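PDB 1AE9: lambda integrase, which catalyses, through the catalytic domain seen here, the site-specific recombination that inserts the phage genome into the host chromosome and, with excisionase, excises it. Local coordinates for residues P20-L25 and S110-R115; M27-V32 and E81-C86; V37-E42 and E56-G61; D50-V55 and A65-L70; R1-A6 and S138-E143. All blocks are in the same frame, centred on the assembly; numbering follows the deposited sequence.

Interaction 1 of 5, residues P20-L25 and S110-R115; sequences PCWLRL and SRYFMR
The Tyr112 ring receives the edge of the Trp22 indole on one face. The two form an offset edge-to-face pair, with the six-membered ring of Trp22 and the Tyr112 ring 5.3 Å apart at their centroids and their planes at 76°. Trp22 CH2 leads, 3.6 Å from Tyr112 CD2. One face of the indole carries Pro20 CB of its own segment, and one face of the tyrosine carries Arg115 NH1, set toward the rim. Pro20 also meets the phenol obliquely, its CD 3.5 Å from Tyr112 CD1. Trp22 takes the crowded chi1 position (58°), with CG between the backbone N and the carbonyl carbon, and this turns the indole toward the other helix. The contact joins the start of helix 21-33 to helix 106-120 in the tyrosine recombinase catalytic domain. The short segments cross almost perpendicularly, at -89°, with axes 10.2 Å apart. Leu23 lies against the helix backbone instead of a ring. Leu23 CD2 is 3.5 Å from Tyr112 O, and Leu23 CD1 is 3.9 Å from Phe113 N. Leu90 and Leu104 also touch Trp22, and Phe113 makes an edge-to-face pair with Phe131. Arg115 forms a salt bridge with Glu42 of a neighbouring subunit.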
# COMPACT_ATOMS: atom_id res chain seq x y z
N PRO A 20 18.69 3.80 -1.20
CA PRO A 20 19.10 2.49 -0.69
C PRO A 20 19.75 1.71 -1.84
O PRO A 20 19.36 1.88 -3.01
CB PRO A 20 17.77 1.86 -0.28
CG PRO A 20 16.96 3.03 0.13
CD PRO A 20 17.26 4.05 -0.94
N CYS A 21 20.71 0.86 -1.51
CA CYS A 21 21.44 0.05 -2.49
C CYS A 21 20.56 -0.73 -3.48
O CYS A 21 20.95 -0.95 -4.63
CB CYS A 21 22.37 -0.92 -1.75
SG CYS A 21 21.57 -1.80 -0.35
N TRP A 22 19.37 -1.12 -3.05
CA TRP A 22 18.47 -1.87 -3.92
C TRP A 22 17.81 -1.07 -5.05
O TRP A 22 17.38 -1.66 -6.04
CB TRP A 22 17.39 -2.60 -3.11
CG TRP A 22 16.53 -1.72 -2.22
CD1 TRP A 22 16.63 -1.56 -0.86
CD2 TRP A 22 15.43 -0.89 -2.64
NE1 TRP A 22 15.67 -0.69 -0.41
CE2 TRP A 22 14.92 -0.26 -1.47
CE3 TRP A 22 14.83 -0.61 -3.87
CZ2 TRP A 22 13.83 0.62 -1.51
CZ3 TRP A 22 13.75 0.27 -3.91
CH2 TRP A 22 13.26 0.87 -2.74
N LEU A 23 17.75 0.26 -4.93
CA LEU A 23 17.10 1.07 -5.96
C LEU A 23 17.73 0.92 -7.34
O LEU A 23 17.03 0.60 -8.31
CB LEU A 23 17.02 2.56 -5.56
CG LEU A 23 16.24 3.45 -6.55
CD1 LEU A 23 14.83 2.89 -6.81
CD2 LEU A 23 16.15 4.87 -6.04
N ARG A 24 19.03 1.14 -7.45
CA ARG A 24 19.73 1.01 -8.73
C ARG A 24 19.57 -0.39 -9.31
O ARG A 24 19.38 -0.55 -10.52
CB ARG A 24 21.21 1.36 -8.58
CG ARG A 24 21.48 2.85 -8.49
CD ARG A 24 22.96 3.16 -8.39
NE ARG A 24 23.24 4.58 -8.55
CZ ARG A 24 24.31 5.21 -8.05
NH1 ARG A 24 25.22 4.54 -7.35
NH2 ARG A 24 24.48 6.50 -8.27
N LEU A 25 19.63 -1.40 -8.45
CA LEU A 25 19.50 -2.79 -8.88
C LEU A 25 18.08 -3.08 -9.38
O LEU A 25 17.91 -3.78 -10.38
CB LEU A 25 19.91 -3.73 -7.76
CG LEU A 25 21.40 -3.60 -7.39
CD1 LEU A 25 21.71 -4.33 -6.09
CD2 LEU A 25 22.27 -4.12 -8.53
N SER A 110 8.49 2.20 -6.04
CA SER A 110 8.03 3.38 -6.77
C SER A 110 8.34 4.67 -6.03
O SER A 110 8.78 5.66 -6.63
CB SER A 110 6.52 3.29 -7.01
OG SER A 110 6.20 2.16 -7.80
N ARG A 111 8.12 4.65 -4.71
CA ARG A 111 8.35 5.80 -3.84
C ARG A 111 9.81 6.24 -3.86
O ARG A 111 10.10 7.43 -4.00
CB ARG A 111 7.91 5.44 -2.41
CG ARG A 111 7.72 6.61 -1.47
CD ARG A 111 7.05 6.13 -0.16
NE ARG A 111 5.82 5.38 -0.43
CZ ARG A 111 5.51 4.19 0.07
NH1 ARG A 111 6.33 3.56 0.91
NH2 ARG A 111 4.37 3.59 -0.28
N TYR A 112 10.73 5.30 -3.71
CA TYR A 112 12.14 5.65 -3.73
C TYR A 112 12.61 6.11 -5.12
O TYR A 112 13.46 7.01 -5.23
CB TYR A 112 12.99 4.50 -3.18
CG TYR A 112 13.03 4.49 -1.66
CD1 TYR A 112 14.01 5.21 -0.97
CD2 TYR A 112 12.08 3.78 -0.92
CE1 TYR A 112 14.04 5.23 0.42
CE2 TYR A 112 12.11 3.79 0.47
CZ TYR A 112 13.09 4.52 1.14
OH TYR A 112 13.12 4.53 2.51
N PHE A 113 12.04 5.51 -6.16
CA PHE A 113 12.36 5.90 -7.53
C PHE A 113 11.90 7.35 -7.72
O PHE A 113 12.64 8.17 -8.26
CB PHE A 113 11.66 4.98 -8.54
CG PHE A 113 11.85 5.41 -9.98
CD1 PHE A 113 12.97 4.99 -10.69
CD2 PHE A 113 10.93 6.25 -10.60
CE1 PHE A 113 13.16 5.41 -12.01
CE2 PHE A 113 11.12 6.67 -11.92
CZ PHE A 113 12.24 6.25 -12.62
N MET A 114 10.70 7.65 -7.26
CA MET A 114 10.15 9.00 -7.36
C MET A 114 11.07 10.02 -6.69
O MET A 114 11.28 11.13 -7.22
CB MET A 114 8.73 9.03 -6.77
CG MET A 114 8.11 10.41 -6.60
SD MET A 114 8.66 11.23 -5.09
CE MET A 114 7.85 10.18 -3.81
N ARG A 115 11.65 9.65 -5.54
CA ARG A 115 12.55 10.55 -4.83
C ARG A 115 13.85 10.78 -5.60
O ARG A 115 14.35 11.91 -5.66
CB ARG A 115 12.84 10.02 -3.43
CG ARG A 115 11.62 10.02 -2.55
CD ARG A 115 11.87 9.28 -1.26
NE ARG A 115 10.63 9.17 -0.48
CZ ARG A 115 10.50 8.45 0.62
NH1 ARG A 115 11.54 7.76 1.09
NH2 ARG A 115 9.33 8.41 1.25

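Interaction 2 of 5, residues M27-V32 and E81-C86; sequences MELAVV and ETLDKC
Glu28 OE1 is the polar centre of this buried contact. Lys85 NZ donates to Glu28 OE1 at 3.0 Å, on the syn lone pair of that oxygen, as part of a salt bridge. A weak second bond runs from Lys85 NZ to Glu28 OE2 at 3.3 Å. Thr82 OG1 also lies 2.9 Å from Glu28 OE1, but its proton may go to the carbonyl of Ser78 instead. Beside this polar group, Leu29 CD1 touches Thr82 CG2 at 3.9 Å and Leu83 CD2 at 4.0 Å. Thr82 therefore faces both environments, its hydroxyl toward the carboxylate and its methyl toward leucine. The segments belong to helices 21-33 and 79-90 of the tyrosine recombinase catalytic domain. They run roughly antiparallel, with a crossing angle of -148° and axes 10.1 Å apart. Glu28 is extended beyond CG, so its carboxylate spans the gap between the helices. Lys85 reaches it by bending at chi2 and chi3 (141° and 63°), and the two side chains cross at about a right angle. The neighbouring positive charge probably keeps the buried acid ionised. From outside, Tyr13 OH bonds to Glu28 OE2 and helps fix the carboxylate, and Ile77 packs against Glu28 and Thr82.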
# COMPACT_ATOMS: atom_id res chain seq x y z
N MET A 27 16.11 -0.88 -10.66
CA MET A 27 16.01 -0.13 -11.92
C MET A 27 16.59 -0.95 -13.07
O MET A 27 15.97 -1.09 -14.13
CB MET A 27 16.73 1.23 -11.83
CG MET A 27 15.96 2.30 -11.06
SD MET A 27 16.90 3.81 -10.77
CE MET A 27 17.04 4.42 -12.49
N GLU A 28 17.78 -1.51 -12.85
CA GLU A 28 18.43 -2.32 -13.87
C GLU A 28 17.59 -3.55 -14.21
O GLU A 28 17.38 -3.86 -15.39
CB GLU A 28 19.81 -2.75 -13.41
CG GLU A 28 20.81 -1.62 -13.35
CD GLU A 28 22.17 -2.06 -12.86
OE1 GLU A 28 22.31 -3.20 -12.38
OE2 GLU A 28 23.12 -1.24 -12.93
N LEU A 29 17.09 -4.23 -13.18
CA LEU A 29 16.29 -5.43 -13.38
C LEU A 29 14.99 -5.11 -14.13
O LEU A 29 14.54 -5.90 -14.96
CB LEU A 29 16.02 -6.10 -12.03
CG LEU A 29 15.91 -7.62 -12.02
CD1 LEU A 29 17.23 -8.25 -12.46
CD2 LEU A 29 15.53 -8.10 -10.62
N ALA A 30 14.41 -3.95 -13.87
CA ALA A 30 13.18 -3.55 -14.54
C ALA A 30 13.39 -3.35 -16.04
O ALA A 30 12.55 -3.75 -16.85
CB ALA A 30 12.65 -2.26 -13.93
N VAL A 31 14.51 -2.74 -16.41
CA VAL A 31 14.82 -2.48 -17.82
C VAL A 31 15.28 -3.73 -18.57
O VAL A 31 14.84 -3.97 -19.69
CB VAL A 31 15.86 -1.33 -18.00
CG1 VAL A 31 16.22 -1.14 -19.48
CG2 VAL A 31 15.30 -0.02 -17.44
N VAL A 32 16.12 -4.55 -17.96
CA VAL A 32 16.60 -5.75 -18.64
C VAL A 32 15.59 -6.91 -18.72
O VAL A 32 15.69 -7.76 -19.61
CB VAL A 32 17.98 -6.20 -18.09
CG1 VAL A 32 17.85 -6.95 -16.78
CG2 VAL A 32 18.72 -7.04 -19.12
N GLU A 81 25.11 -9.85 -14.62
CA GLU A 81 25.87 -8.96 -13.74
C GLU A 81 24.97 -8.37 -12.66
O GLU A 81 25.37 -8.27 -11.50
CB GLU A 81 26.48 -7.81 -14.54
CG GLU A 81 27.35 -8.25 -15.69
CD GLU A 81 28.79 -8.44 -15.29
OE1 GLU A 81 29.52 -7.42 -15.25
OE2 GLU A 81 29.19 -9.59 -15.03
N THR A 82 23.78 -7.92 -13.07
CA THR A 82 22.81 -7.33 -12.16
C THR A 82 22.38 -8.37 -11.12
O THR A 82 22.36 -8.09 -9.92
CB THR A 82 21.58 -6.80 -12.92
OG1 THR A 82 21.99 -5.72 -13.77
CG2 THR A 82 20.52 -6.29 -11.95
N LEU A 83 22.07 -9.59 -11.58
CA LEU A 83 21.66 -10.66 -10.67
C LEU A 83 22.79 -10.98 -9.69
O LEU A 83 22.54 -11.21 -8.50
CB LEU A 83 21.26 -11.91 -11.45
CG LEU A 83 19.94 -11.82 -12.22
CD1 LEU A 83 19.77 -13.06 -13.09
CD2 LEU A 83 18.76 -11.69 -11.25
N ASP A 84 24.03 -10.97 -10.18
CA ASP A 84 25.18 -11.24 -9.32
C ASP A 84 25.24 -10.18 -8.22
O ASP A 84 25.44 -10.50 -7.04
CB ASP A 84 26.49 -11.23 -10.11
CG ASP A 84 26.69 -12.50 -10.92
OD1 ASP A 84 25.84 -13.41 -10.86
OD2 ASP A 84 27.72 -12.59 -11.62
N LYS A 85 25.04 -8.92 -8.62
CA LYS A 85 25.05 -7.82 -7.67
C LYS A 85 23.91 -7.94 -6.66
O LYS A 85 24.10 -7.70 -5.47
CB LYS A 85 24.98 -6.47 -8.42
CG LYS A 85 26.29 -6.09 -9.12
CD LYS A 85 26.08 -5.44 -10.50
CE LYS A 85 25.32 -4.12 -10.43
NZ LYS A 85 25.20 -3.49 -11.78
N CYS A 86 22.73 -8.35 -7.12
CA CYS A 86 21.58 -8.52 -6.23
C CYS A 86 21.91 -9.58 -5.19
O CYS A 86 21.63 -9.41 -4.00
CB CYS A 86 20.33 -8.94 -7.02
SG CYS A 86 19.56 -7.67 -8.07

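Interaction 3 of 5, residues V37-E42 and E56-G61; sequences VGDLCE and EQSKTG
Asp39 OD1 marks the tight part of the contact. Ser58 N donates to Asp39 OD1 at 2.9 Å, nearly straight (171°), on the syn lone pair of the oxygen. Ser58 OG also donates to Asp39 OD1 at 2.9 Å and meets it nearly along the C-O axis. One serine thus grips one carboxylate oxygen twice. Ser58 OG lies beside its backbone N (chi1 -61°), so both donors point the same way. The other oxygen, Asp39 OD2, rests against Gln57 CA at 3.5 Å. Helix 37-42 is thereby tied to the loop between strands 52-56 and 63-67, the beta-hairpin loop that carries the predicted active-site lysine of tyrosine recombinases, here Lys59. On the looser side two waters bridge the segments. One water donates to Asp39 OD2 at 2.8 Å and accepts from Lys59 N at 2.9 Å. A second donates to Asp39 OD1 at 2.7 Å and, over a longer 3.2 Å, to Glu56 O. Lys118 of a neighbouring subunit bonds to Ser58 OG and Glu56 O, and Asp127 of the same subunit forms a salt bridge with Lys59. The Gln57 amide bonds to Gln35 and the predicted catalytic Arg36.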
# COMPACT_ATOMS: atom_id res chain seq x y z
N VAL A 37 6.60 -3.93 -11.97
CA VAL A 37 7.20 -3.82 -10.64
C VAL A 37 6.66 -4.86 -9.64
O VAL A 37 7.44 -5.41 -8.84
CB VAL A 37 7.12 -2.36 -10.08
CG1 VAL A 37 5.67 -1.93 -9.85
CG2 VAL A 37 7.95 -2.23 -8.80
N GLY A 38 5.37 -5.17 -9.73
CA GLY A 38 4.78 -6.17 -8.84
C GLY A 38 5.49 -7.49 -9.01
O GLY A 38 5.81 -8.17 -8.03
N ASP A 39 5.80 -7.85 -10.25
CA ASP A 39 6.50 -9.11 -10.50
C ASP A 39 7.98 -9.05 -10.13
O ASP A 39 8.53 -10.06 -9.68
CB ASP A 39 6.30 -9.56 -11.95
CG ASP A 39 4.84 -9.85 -12.26
OD1 ASP A 39 4.16 -10.45 -11.41
OD2 ASP A 39 4.37 -9.45 -13.35
N LEU A 40 8.61 -7.89 -10.27
CA LEU A 40 10.02 -7.77 -9.90
C LEU A 40 10.14 -8.06 -8.40
O LEU A 40 11.05 -8.77 -7.96
CB LEU A 40 10.54 -6.35 -10.16
CG LEU A 40 10.73 -5.87 -11.60
CD1 LEU A 40 11.13 -4.40 -11.56
CD2 LEU A 40 11.78 -6.69 -12.32
N CYS A 41 9.22 -7.49 -7.62
CA CYS A 41 9.21 -7.67 -6.17
C CYS A 41 8.92 -9.12 -5.73
O CYS A 41 9.27 -9.51 -4.62
CB CYS A 41 8.22 -6.70 -5.53
SG CYS A 41 8.72 -4.96 -5.66
N GLU A 42 8.32 -9.92 -6.62
CA GLU A 42 7.99 -11.31 -6.32
C GLU A 42 9.09 -12.33 -6.68
O GLU A 42 9.16 -13.41 -6.08
CB GLU A 42 6.68 -11.70 -7.02
CG GLU A 42 5.43 -11.04 -6.44
CD GLU A 42 5.20 -11.41 -4.98
OE1 GLU A 42 5.17 -12.62 -4.67
OE2 GLU A 42 5.05 -10.49 -4.15
N GLU A 56 5.74 -15.88 -13.58
CA GLU A 56 4.31 -15.98 -13.85
C GLU A 56 3.80 -14.61 -13.44
O GLU A 56 3.82 -14.25 -12.27
CB GLU A 56 3.59 -17.04 -13.03
CG GLU A 56 2.09 -16.96 -13.34
CD GLU A 56 1.25 -18.03 -12.67
OE1 GLU A 56 1.81 -19.00 -12.14
OE2 GLU A 56 0.02 -17.88 -12.70
N GLN A 57 3.37 -13.84 -14.42
CA GLN A 57 2.88 -12.50 -14.15
C GLN A 57 1.65 -12.56 -13.26
O GLN A 57 0.66 -13.23 -13.58
CB GLN A 57 2.62 -11.78 -15.46
CG GLN A 57 3.88 -11.76 -16.36
CD GLN A 57 3.71 -10.90 -17.58
OE1 GLN A 57 2.59 -10.58 -17.98
NE2 GLN A 57 4.83 -10.49 -18.17
N SER A 58 1.72 -11.85 -12.14
CA SER A 58 0.67 -11.79 -11.14
C SER A 58 -0.68 -11.34 -11.68
O SER A 58 -1.72 -11.92 -11.35
CB SER A 58 1.09 -10.86 -9.99
OG SER A 58 2.27 -11.33 -9.34
N LYS A 59 -0.66 -10.31 -12.51
CA LYS A 59 -1.88 -9.75 -13.07
C LYS A 59 -2.52 -10.57 -14.20
O LYS A 59 -3.71 -10.86 -14.17
CB LYS A 59 -1.60 -8.32 -13.54
CG LYS A 59 -2.79 -7.58 -14.14
CD LYS A 59 -2.35 -6.26 -14.78
CE LYS A 59 -3.51 -5.55 -15.48
NZ LYS A 59 -4.06 -6.34 -16.64
N THR A 60 -1.70 -10.97 -15.17
CA THR A 60 -2.18 -11.68 -16.35
C THR A 60 -2.13 -13.20 -16.34
O THR A 60 -2.84 -13.84 -17.11
CB THR A 60 -1.40 -11.22 -17.58
OG1 THR A 60 -0.03 -11.59 -17.43
CG2 THR A 60 -1.50 -9.71 -17.73
N GLY A 61 -1.24 -13.77 -15.53
CA GLY A 61 -1.10 -15.21 -15.48
C GLY A 61 -0.17 -15.73 -16.57
O GLY A 61 0.03 -16.94 -16.69
O HOH W 1 1.64 -8.67 -13.21
O HOH W 2 5.25 -12.51 -10.01

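Interaction 4 of 5, residues D50-V55 and A65-L70; sequences DGYLYV and AIPTAL
Ala65 CB is the small bump between two tyrosines. Ala65 CB sits over one face of the Tyr54 ring, toward the rim, 3.8 Å from Tyr54 CE2. Ala65 CB also meets Tyr52 CD2 at 3.8 Å. The Tyr52 ring leans across the neighbouring strand, with Pro67 CA over its face in a CH-pi contact and Pro67 CB 3.7 Å from Tyr52 CE2. Tyr52 CG lies beside the backbone N (chi1 -81°), which brings the ring to the proline. Leu53 and Ile66 point to the other face of the sheet, where Ile66 CD1 reaches Val55 CG2 at 4.1 Å. Leu154 of helix 148-155 packs on Ile66 there. Strands 52-56 and 63-67 form an antiparallel beta hairpin within the mixed sheet of the catalytic domain. Leu53 and Ile66 are its hydrogen-bonded pair, and each N donates to the other's O at 2.8 Å. Tyr52 with Pro67 and Tyr54 with Ala65 are non-hydrogen-bonded pairs. Beyond them, Thr68 N bonds to Gly51 O at 3.1 Å from above the carbonyl plane. Pro67 has no N-H to give, yet its non-hydrogen-bonded position asks for none toward Tyr52, so the proline fits the strand without costing this pairing a bond.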
# COMPACT_ATOMS: atom_id res chain seq x y z
N ASP A 50 18.70 -23.42 -14.56
CA ASP A 50 19.49 -23.61 -15.78
C ASP A 50 19.54 -22.39 -16.70
O ASP A 50 19.20 -22.48 -17.89
CB ASP A 50 18.96 -24.83 -16.56
CG ASP A 50 19.05 -26.12 -15.76
OD1 ASP A 50 20.05 -26.30 -15.03
OD2 ASP A 50 18.11 -26.95 -15.87
N GLY A 51 19.95 -21.26 -16.15
CA GLY A 51 20.05 -20.05 -16.95
C GLY A 51 18.75 -19.40 -17.38
O GLY A 51 18.74 -18.62 -18.34
N TYR A 52 17.64 -19.71 -16.70
CA TYR A 52 16.35 -19.11 -17.03
C TYR A 52 15.61 -18.66 -15.78
O TYR A 52 15.58 -19.38 -14.79
CB TYR A 52 15.47 -20.08 -17.82
CG TYR A 52 15.80 -20.13 -19.30
CD1 TYR A 52 16.83 -20.93 -19.78
CD2 TYR A 52 15.09 -19.35 -20.21
CE1 TYR A 52 17.16 -20.95 -21.13
CE2 TYR A 52 15.42 -19.36 -21.57
CZ TYR A 52 16.46 -20.17 -22.01
OH TYR A 52 16.80 -20.17 -23.35
N LEU A 53 15.08 -17.44 -15.83
CA LEU A 53 14.31 -16.86 -14.74
C LEU A 53 12.84 -17.05 -15.11
O LEU A 53 12.36 -16.48 -16.09
CB LEU A 53 14.63 -15.37 -14.55
CG LEU A 53 13.73 -14.53 -13.65
CD1 LEU A 53 13.72 -15.04 -12.22
CD2 LEU A 53 14.18 -13.08 -13.68
N TYR A 54 12.16 -17.91 -14.36
CA TYR A 54 10.75 -18.22 -14.59
C TYR A 54 9.85 -17.20 -13.93
O TYR A 54 9.95 -16.97 -12.73
CB TYR A 54 10.43 -19.64 -14.09
CG TYR A 54 11.03 -20.71 -14.96
CD1 TYR A 54 12.39 -21.02 -14.88
CD2 TYR A 54 10.27 -21.36 -15.92
CE1 TYR A 54 12.97 -21.95 -15.73
CE2 TYR A 54 10.84 -22.29 -16.78
CZ TYR A 54 12.19 -22.58 -16.68
OH TYR A 54 12.75 -23.48 -17.55
N VAL A 55 8.96 -16.61 -14.71
CA VAL A 55 8.06 -15.59 -14.21
C VAL A 55 6.61 -15.82 -14.58
O VAL A 55 6.28 -16.02 -15.76
CB VAL A 55 8.46 -14.18 -14.77
CG1 VAL A 55 7.42 -13.13 -14.41
CG2 VAL A 55 9.84 -13.77 -14.24
N ALA A 65 9.78 -17.81 -19.56
CA ALA A 65 11.10 -18.21 -19.08
C ALA A 65 12.08 -17.23 -19.72
O ALA A 65 12.26 -17.24 -20.94
CB ALA A 65 11.41 -19.65 -19.51
N ILE A 66 12.66 -16.36 -18.90
CA ILE A 66 13.59 -15.33 -19.39
C ILE A 66 15.05 -15.76 -19.32
O ILE A 66 15.55 -16.11 -18.25
CB ILE A 66 13.42 -13.99 -18.59
CG1 ILE A 66 11.94 -13.60 -18.49
CG2 ILE A 66 14.19 -12.87 -19.28
CD1 ILE A 66 11.68 -12.37 -17.63
N PRO A 67 15.75 -15.77 -20.46
CA PRO A 67 17.16 -16.17 -20.44
C PRO A 67 17.98 -15.12 -19.72
O PRO A 67 17.88 -13.93 -20.02
CB PRO A 67 17.50 -16.27 -21.93
CG PRO A 67 16.62 -15.24 -22.57
CD PRO A 67 15.31 -15.43 -21.83
N THR A 68 18.78 -15.56 -18.75
CA THR A 68 19.60 -14.64 -17.97
C THR A 68 20.80 -14.06 -18.73
O THR A 68 21.56 -13.26 -18.19
CB THR A 68 20.10 -15.29 -16.67
OG1 THR A 68 20.82 -16.49 -16.99
CG2 THR A 68 18.92 -15.62 -15.76
N ALA A 69 20.95 -14.46 -19.98
CA ALA A 69 22.04 -13.97 -20.81
C ALA A 69 21.69 -12.63 -21.45
O ALA A 69 22.54 -12.01 -22.11
CB ALA A 69 22.36 -14.99 -21.88
N LEU A 70 20.45 -12.17 -21.28
CA LEU A 70 20.01 -10.90 -21.86
C LEU A 70 20.87 -9.71 -21.45
O LEU A 70 21.47 -9.70 -20.37
CB LEU A 70 18.55 -10.62 -21.51
CG LEU A 70 17.48 -11.33 -22.34
CD1 LEU A 70 16.09 -10.94 -21.84
CD2 LEU A 70 17.62 -10.96 -23.82

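Interaction 5 of 5, residues R1-A6 and S138-E143; sequences RSRLTA and SARLYE
Two arginines lie flat on each other where the loop leading into helix 6-15 meets helix 133-145 of the tyrosine recombinase catalytic domain. The guanidinium centres of Arg3 and Arg140 are 4.0 Å apart, and their planes differ by 25°. Arg140 NE sits over the middle of the Arg3 group, 3.7 Å from Arg3 CZ. In turn, Arg3 NE lies over a face of the Arg140 guanidinium, toward its rim. Both side chains bend at chi3 (-96° in Arg3, -55° in Arg140), and this turns the flat groups together while their stems cross obliquely. Like charges are thus held close, and the repulsion is probably eased by solvent and nearby polar atoms at this surface contact. The Arg140 group meets the loop backbone at its edge, where Leu4 O and a water both lie in its plane. That water accepts from Leu4 N at 2.8 Å and from Arg140 NH2 at 3.2 Å, so it bridges loop and helix. Away from the stack, Ala6 CB lies 4.5 Å from Leu141 CD2, a light apolar contact. Thr5 is the N-cap of helix 6-15. Leu4 O comes within 2.6 Å of Arg140 NH2, but the angle is too poor for a hydrogen bond.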
# COMPACT_ATOMS: atom_id res chain seq x y z
N ARG A 1 0.88 10.57 -19.36
CA ARG A 1 2.09 10.70 -18.50
C ARG A 1 3.34 10.60 -19.39
O ARG A 1 3.33 9.91 -20.41
CB ARG A 1 2.10 9.60 -17.42
CG ARG A 1 3.22 9.74 -16.38
CD ARG A 1 2.95 8.90 -15.14
NE ARG A 1 2.91 7.47 -15.44
CZ ARG A 1 2.09 6.60 -14.87
NH1 ARG A 1 1.21 7.01 -13.96
NH2 ARG A 1 2.14 5.32 -15.19
N SER A 2 4.37 11.35 -19.02
CA SER A 2 5.63 11.41 -19.74
C SER A 2 6.35 10.06 -19.79
O SER A 2 6.17 9.21 -18.92
CB SER A 2 6.54 12.45 -19.06
OG SER A 2 7.76 12.66 -19.76
N ARG A 3 7.11 9.85 -20.86
CA ARG A 3 7.90 8.64 -21.04
C ARG A 3 9.27 8.92 -20.40
O ARG A 3 9.55 10.04 -19.97
CB ARG A 3 8.06 8.33 -22.53
CG ARG A 3 8.59 9.50 -23.36
CD ARG A 3 8.92 9.10 -24.81
NE ARG A 3 10.34 8.79 -24.99
CZ ARG A 3 10.87 8.27 -26.10
NH1 ARG A 3 10.10 8.01 -27.15
NH2 ARG A 3 12.17 8.01 -26.15
N LEU A 4 10.12 7.90 -20.33
CA LEU A 4 11.45 8.06 -19.77
C LEU A 4 12.44 7.59 -20.83
O LEU A 4 12.33 6.47 -21.31
CB LEU A 4 11.60 7.21 -18.51
CG LEU A 4 12.90 7.41 -17.71
CD1 LEU A 4 12.86 8.75 -17.00
CD2 LEU A 4 13.06 6.26 -16.72
N THR A 5 13.37 8.45 -21.21
CA THR A 5 14.37 8.08 -22.22
C THR A 5 15.57 7.42 -21.55
O THR A 5 15.70 7.44 -20.32
CB THR A 5 14.86 9.32 -23.02
OG1 THR A 5 15.62 10.19 -22.17
CG2 THR A 5 13.69 10.08 -23.60
N ALA A 6 16.45 6.83 -22.35
CA ALA A 6 17.65 6.19 -21.83
C ALA A 6 18.56 7.19 -21.11
O ALA A 6 19.10 6.87 -20.05
CB ALA A 6 18.42 5.50 -22.96
N SER A 138 12.07 -0.39 -21.47
CA SER A 138 12.57 -1.73 -21.79
C SER A 138 12.07 -2.15 -23.18
O SER A 138 12.85 -2.63 -24.01
CB SER A 138 12.07 -2.73 -20.74
OG SER A 138 12.49 -4.06 -21.02
N ALA A 139 10.78 -1.98 -23.42
CA ALA A 139 10.18 -2.35 -24.70
C ALA A 139 10.80 -1.59 -25.88
O ALA A 139 11.19 -2.22 -26.87
CB ALA A 139 8.67 -2.12 -24.66
N ARG A 140 10.90 -0.26 -25.79
CA ARG A 140 11.47 0.56 -26.87
C ARG A 140 12.93 0.22 -27.14
O ARG A 140 13.36 0.15 -28.29
CB ARG A 140 11.32 2.05 -26.57
CG ARG A 140 9.88 2.53 -26.49
CD ARG A 140 9.77 4.06 -26.41
NE ARG A 140 10.55 4.63 -25.31
CZ ARG A 140 10.06 4.89 -24.09
NH1 ARG A 140 8.80 4.63 -23.79
NH2 ARG A 140 10.85 5.42 -23.17
N LEU A 141 13.70 -0.02 -26.08
CA LEU A 141 15.10 -0.37 -26.24
C LEU A 141 15.26 -1.75 -26.88
O LEU A 141 16.12 -1.94 -27.74
CB LEU A 141 15.84 -0.33 -24.90
CG LEU A 141 15.97 1.04 -24.21
CD1 LEU A 141 16.80 0.89 -22.93
CD2 LEU A 141 16.65 2.04 -25.15
N TYR A 142 14.44 -2.71 -26.45
CA TYR A 142 14.48 -4.08 -26.99
C TYR A 142 13.95 -4.16 -28.42
O TYR A 142 14.40 -4.98 -29.21
CB TYR A 142 13.72 -5.06 -26.09
CG TYR A 142 14.58 -5.66 -25.00
CD1 TYR A 142 15.86 -6.15 -25.30
CD2 TYR A 142 14.14 -5.75 -23.68
CE1 TYR A 142 16.67 -6.70 -24.32
CE2 TYR A 142 14.95 -6.30 -22.69
CZ TYR A 142 16.21 -6.77 -23.02
OH TYR A 142 17.01 -7.34 -22.06
N GLU A 143 12.99 -3.30 -28.74
CA GLU A 143 12.41 -3.23 -30.07
C GLU A 143 13.49 -2.84 -31.08
O GLU A 143 13.51 -3.32 -32.21
CB GLU A 143 11.27 -2.21 -30.10
O HOH W 3 8.87 5.38 -20.71

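Overall arrangement
All five contacts lie in one tyrosine recombinase catalytic domain. Interaction 5 closes the longest loop, from residues 1-6 to 138-143. Interaction 1 is nested inside it, and interaction 2 inside interaction 1. Interactions 3 and 4 lie within interaction 2 and cross each other along the chain. Helix 21-33 is shared by interactions 1 and 2, whose centres are about 13 Å apart. Interaction 2 touches all the others: Leu25 meets Lys85, Ala30 meets Leu40, Leu83 meets Thr68, and the carbonyls of Val31 and Val32 probably bond to Ser138 and Tyr142. Helix 21-33 thus packs on helix 37-42 and bonds to helix 133-145, which carries the predicted active-site Arg135, while helix 79-90 meets the end of the hairpin.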